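Local coordinates for protein fructose 1-phosphate kinase (Staphylococcus aureus, PDB 2JG5) that probably phosphorylates fructose 1-phosphate to fructose 1,6-bisphosphate with ATP, as a pfkB-family sugar kinase of the ribokinase clan that may also act on tagatose 6-phosphate, at residues A[157-161]-A[175-179]; A[254-258]-A[268-272]. One frame throughout, in Å; residues are numbered along the deposited sequence.

Contact 1 (A[157-161]-A[175-179]); sequences KLVVD and PLFIK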
# COMPACT_ATOMS: atom_id res chain seq x y z
N LYS A 157 -27.07 4.64 -23.25
CA LYS A 157 -26.96 5.99 -22.71
C LYS A 157 -25.56 6.21 -22.17
O LYS A 157 -25.12 5.47 -21.29
CB LYS A 157 -27.97 6.22 -21.58
CG LYS A 157 -29.40 6.40 -22.04
CD LYS A 157 -30.03 5.08 -22.48
CE LYS A 157 -30.80 5.26 -23.79
NZ LYS A 157 -31.97 6.17 -23.67
N LEU A 158 -24.87 7.21 -22.70
CA LEU A 158 -23.55 7.57 -22.21
C LEU A 158 -23.58 8.75 -21.24
O LEU A 158 -24.09 9.82 -21.56
CB LEU A 158 -22.57 7.84 -23.35
CG LEU A 158 -21.18 8.25 -22.85
CD1 LEU A 158 -20.32 7.03 -22.44
CD2 LEU A 158 -20.49 9.07 -23.91
N VAL A 159 -23.03 8.53 -20.05
CA VAL A 159 -22.92 9.56 -19.01
C VAL A 159 -21.45 9.87 -18.75
O VAL A 159 -20.64 8.97 -18.51
CB VAL A 159 -23.58 9.09 -17.71
CG1 VAL A 159 -23.42 10.12 -16.63
CG2 VAL A 159 -25.06 8.76 -17.95
N VAL A 160 -21.10 11.15 -18.79
CA VAL A 160 -19.72 11.55 -18.62
C VAL A 160 -19.55 12.56 -17.49
O VAL A 160 -20.27 13.57 -17.42
CB VAL A 160 -19.13 12.12 -19.94
CG1 VAL A 160 -17.76 12.77 -19.71
CG2 VAL A 160 -19.04 11.02 -20.99
N ASP A 161 -18.59 12.27 -16.62
CA ASP A 161 -18.12 13.22 -15.62
C ASP A 161 -16.60 13.30 -15.72
O ASP A 161 -15.87 12.47 -15.18
CB ASP A 161 -18.59 12.78 -14.23
CG ASP A 161 -18.17 13.73 -13.14
OD1 ASP A 161 -17.85 14.90 -13.43
OD2 ASP A 161 -18.17 13.30 -11.96
N PRO A 175 -24.20 12.35 -25.39
CA PRO A 175 -24.27 11.70 -24.09
C PRO A 175 -25.58 12.06 -23.41
O PRO A 175 -26.16 13.10 -23.72
CB PRO A 175 -23.08 12.31 -23.34
CG PRO A 175 -22.82 13.61 -24.02
CD PRO A 175 -23.13 13.35 -25.45
N LEU A 176 -26.05 11.21 -22.49
CA LEU A 176 -27.31 11.45 -21.80
C LEU A 176 -27.24 12.71 -20.96
O LEU A 176 -28.16 13.52 -20.98
CB LEU A 176 -27.66 10.25 -20.93
CG LEU A 176 -28.92 10.40 -20.08
CD1 LEU A 176 -30.16 10.31 -20.96
CD2 LEU A 176 -28.92 9.35 -18.98
N PHE A 177 -26.17 12.84 -20.19
CA PHE A 177 -25.75 14.12 -19.63
C PHE A 177 -24.24 14.16 -19.39
O PHE A 177 -23.58 13.13 -19.27
CB PHE A 177 -26.52 14.49 -18.34
CG PHE A 177 -26.20 13.62 -17.15
CD1 PHE A 177 -25.22 13.99 -16.25
CD2 PHE A 177 -26.94 12.46 -16.91
CE1 PHE A 177 -24.94 13.20 -15.13
CE2 PHE A 177 -26.67 11.66 -15.80
CZ PHE A 177 -25.66 12.03 -14.90
N ILE A 178 -23.71 15.39 -19.38
CA ILE A 178 -22.38 15.69 -18.84
C ILE A 178 -22.53 16.56 -17.58
O ILE A 178 -23.60 17.10 -17.32
CB ILE A 178 -21.50 16.37 -19.89
CG1 ILE A 178 -22.25 17.56 -20.53
CG2 ILE A 178 -21.05 15.34 -20.93
CD1 ILE A 178 -21.38 18.51 -21.31
N LYS A 179 -21.45 16.70 -16.80
CA LYS A 179 -21.55 17.42 -15.53
C LYS A 179 -20.43 18.44 -15.25
O LYS A 179 -19.65 18.28 -14.31
CB LYS A 179 -21.68 16.42 -14.36
CG LYS A 179 -22.27 17.05 -13.09
CD LYS A 179 -22.18 16.15 -11.87
CE LYS A 179 -20.76 16.03 -11.37
NZ LYS A 179 -20.24 17.33 -10.85
O HOH W 1 -18.57 16.21 -17.01
O HOH W 2 -17.73 15.39 -10.42

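Contact 2 (A[254-258]-A[268-272]); sequences GMVAG and AFQQA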
# COMPACT_ATOMS: atom_id res chain seq x y z
N GLY A 254 -26.82 9.70 -8.06
CA GLY A 254 -28.20 10.07 -7.73
C GLY A 254 -29.06 10.25 -8.97
O GLY A 254 -30.20 9.76 -9.02
N MET A 255 -28.51 10.92 -9.97
CA MET A 255 -29.24 11.22 -11.21
C MET A 255 -29.51 9.96 -12.01
O MET A 255 -30.63 9.73 -12.46
CB MET A 255 -28.48 12.24 -12.06
CG MET A 255 -29.27 12.73 -13.27
SD MET A 255 -30.60 13.88 -12.83
CE MET A 255 -31.43 14.01 -14.42
N VAL A 256 -28.47 9.14 -12.18
CA VAL A 256 -28.61 7.87 -12.88
C VAL A 256 -29.61 6.96 -12.18
O VAL A 256 -30.51 6.42 -12.83
CB VAL A 256 -27.25 7.16 -13.09
CG1 VAL A 256 -27.46 5.83 -13.78
CG2 VAL A 256 -26.30 8.04 -13.91
N ALA A 257 -29.49 6.81 -10.85
CA ALA A 257 -30.40 5.94 -10.09
C ALA A 257 -31.85 6.37 -10.25
O ALA A 257 -32.73 5.51 -10.41
CB ALA A 257 -30.03 5.91 -8.64
N GLY A 258 -32.09 7.68 -10.22
CA GLY A 258 -33.42 8.27 -10.44
C GLY A 258 -34.03 7.86 -11.77
O GLY A 258 -35.12 7.31 -11.81
N ALA A 268 -35.40 12.95 -10.04
CA ALA A 268 -34.08 12.32 -10.25
C ALA A 268 -32.99 13.34 -9.96
O ALA A 268 -32.00 13.02 -9.30
CB ALA A 268 -33.96 11.79 -11.66
N PHE A 269 -33.20 14.56 -10.44
CA PHE A 269 -32.27 15.68 -10.23
C PHE A 269 -32.20 16.05 -8.75
O PHE A 269 -31.11 16.20 -8.20
CB PHE A 269 -32.66 16.87 -11.10
CG PHE A 269 -31.73 18.06 -11.00
CD1 PHE A 269 -30.35 17.92 -11.18
CD2 PHE A 269 -32.24 19.34 -10.77
CE1 PHE A 269 -29.49 19.02 -11.09
CE2 PHE A 269 -31.39 20.45 -10.70
CZ PHE A 269 -30.02 20.29 -10.86
N GLN A 270 -33.37 16.18 -8.12
CA GLN A 270 -33.47 16.34 -6.67
C GLN A 270 -32.67 15.27 -5.90
O GLN A 270 -31.91 15.60 -4.98
CB GLN A 270 -34.93 16.29 -6.23
CG GLN A 270 -35.17 16.80 -4.83
CD GLN A 270 -36.53 16.43 -4.29
OE1 GLN A 270 -37.06 15.35 -4.57
NE2 GLN A 270 -37.11 17.32 -3.51
N GLN A 271 -32.86 14.01 -6.28
CA GLN A 271 -32.09 12.89 -5.71
C GLN A 271 -30.59 13.08 -5.93
O GLN A 271 -29.79 12.86 -5.03
CB GLN A 271 -32.56 11.56 -6.33
CG GLN A 271 -31.73 10.34 -5.95
CD GLN A 271 -32.57 9.09 -5.86
OE1 GLN A 271 -33.22 8.84 -4.85
NE2 GLN A 271 -32.55 8.28 -6.92
N ALA A 272 -30.23 13.53 -7.13
CA ALA A 272 -28.86 13.81 -7.52
C ALA A 272 -28.19 14.83 -6.59
O ALA A 272 -27.09 14.57 -6.08
CB ALA A 272 -28.81 14.27 -8.96

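Contact 1 (A[157-161]-A[175-179])
Three residues have the most surface covered where strand 157-161 meets the short, parallel segment 175-179: Val159 and Leu176, with 60 Å² each, and Val160, with 58 Å². The CG1 of Val159 lies over one face of the Phe177 ring, 3.8 Å from the centroid, in a CH-pi contact, while its CG2 is 4.0 Å from Leu176 CD2 and also meets the ring; the beta-branched side chain, suited to an extended backbone, fills the space between the two. Leu176 points toward the strand, long enough to reach both Val159 and helix 247-260, and its N donates to Leu158 O at 2.6 Å. Val160 works on the other face of the sheet, its CB 3.9 Å from Ile178 CG2; beta-branched and apolar, it suits both a strand and the layer under helix 143-154. Its N donates to Phe177 O at 3.2 Å in a nearly straight bond. Pairing loosens beyond this. Lys179 N reaches Val160 O only weakly, at 3.4 Å, and water 1 bridges the same two atoms. Asp161 forms its salt bridge with Lys38; its OD1 is 4.3 Å from Lys179 NZ, too far for another. The segments hold the two strands of a beta-alpha-beta unit, the second short and weakly bonded, connected through helix 164-170. Strand 128-132 pairs with the other edge of 157-161, and helix 247-260 covers Leu176 and Phe177.

Contact 2 (A[254-258]-A[268-272])
Helices 247-260 and 265-280 pass close together, their axes in these segments 7.2 Å apart and inclined at 149°, so that they run roughly antiparallel. Small residues make this approach possible. Gly254 CA lies 3.8 Å from Ala272 CA, and one turn on, Gly258 CA is 3.8 Å from Ala268 CB. A beta carbon on Gly254 would clash with Ala272, and one on Gly258 with the methyl of Ala268. Four residues apart, the two glycines form a GxxxG pattern on the face that meets the two alanines, a small-residue interface that permits close helix packing. Apolar contacts flank the glycines. Met255, which has the largest area covered here, sets its CB 3.7 Å from Ala272 CB, while its flexible thioether lies along the opposing helix, SD 4.1 Å from Ala268 CB and 4.0 Å from Phe269 CB. The sulfur sits at the edge of the Phe269 ring. Polar bonding is slight: Gln271 NE2 donates weakly to Gly254 O at 3.5 Å, an oxygen that already accepts the helical bond from Gly258 N at 3.1 Å. The amide oxygen of Gln271 is taken up by Lys295. The pair is thus packed between helix 38-48, which meets Val256 and Ala257, and two strands: 214-217 touches both Met255 and Phe269, and 230-235 touches the Phe269 side chain.

In the fold
Both contacts are buried, and their centres lie about 13 Å apart. Contact 1 joins the last two strands of the central parallel sheet in this chain; contact 2 pairs two consecutive helices, the first of which packs on that sheet. The two meet directly: Phe177 CE2 lies 3.8 Å from Met255 CG, and Val159 CG2 is 4.3 Å from Val256 CG2, so Met255 serves both interfaces. Their chemistry follows their place. Main-chain hydrogen bonds, branched aliphatic side chains and the Phe177 ring join the strands, whereas glycine and alanine bring the helix backbones close, with one weak side-chain bond between them. Strand 214-217 borders both contacts.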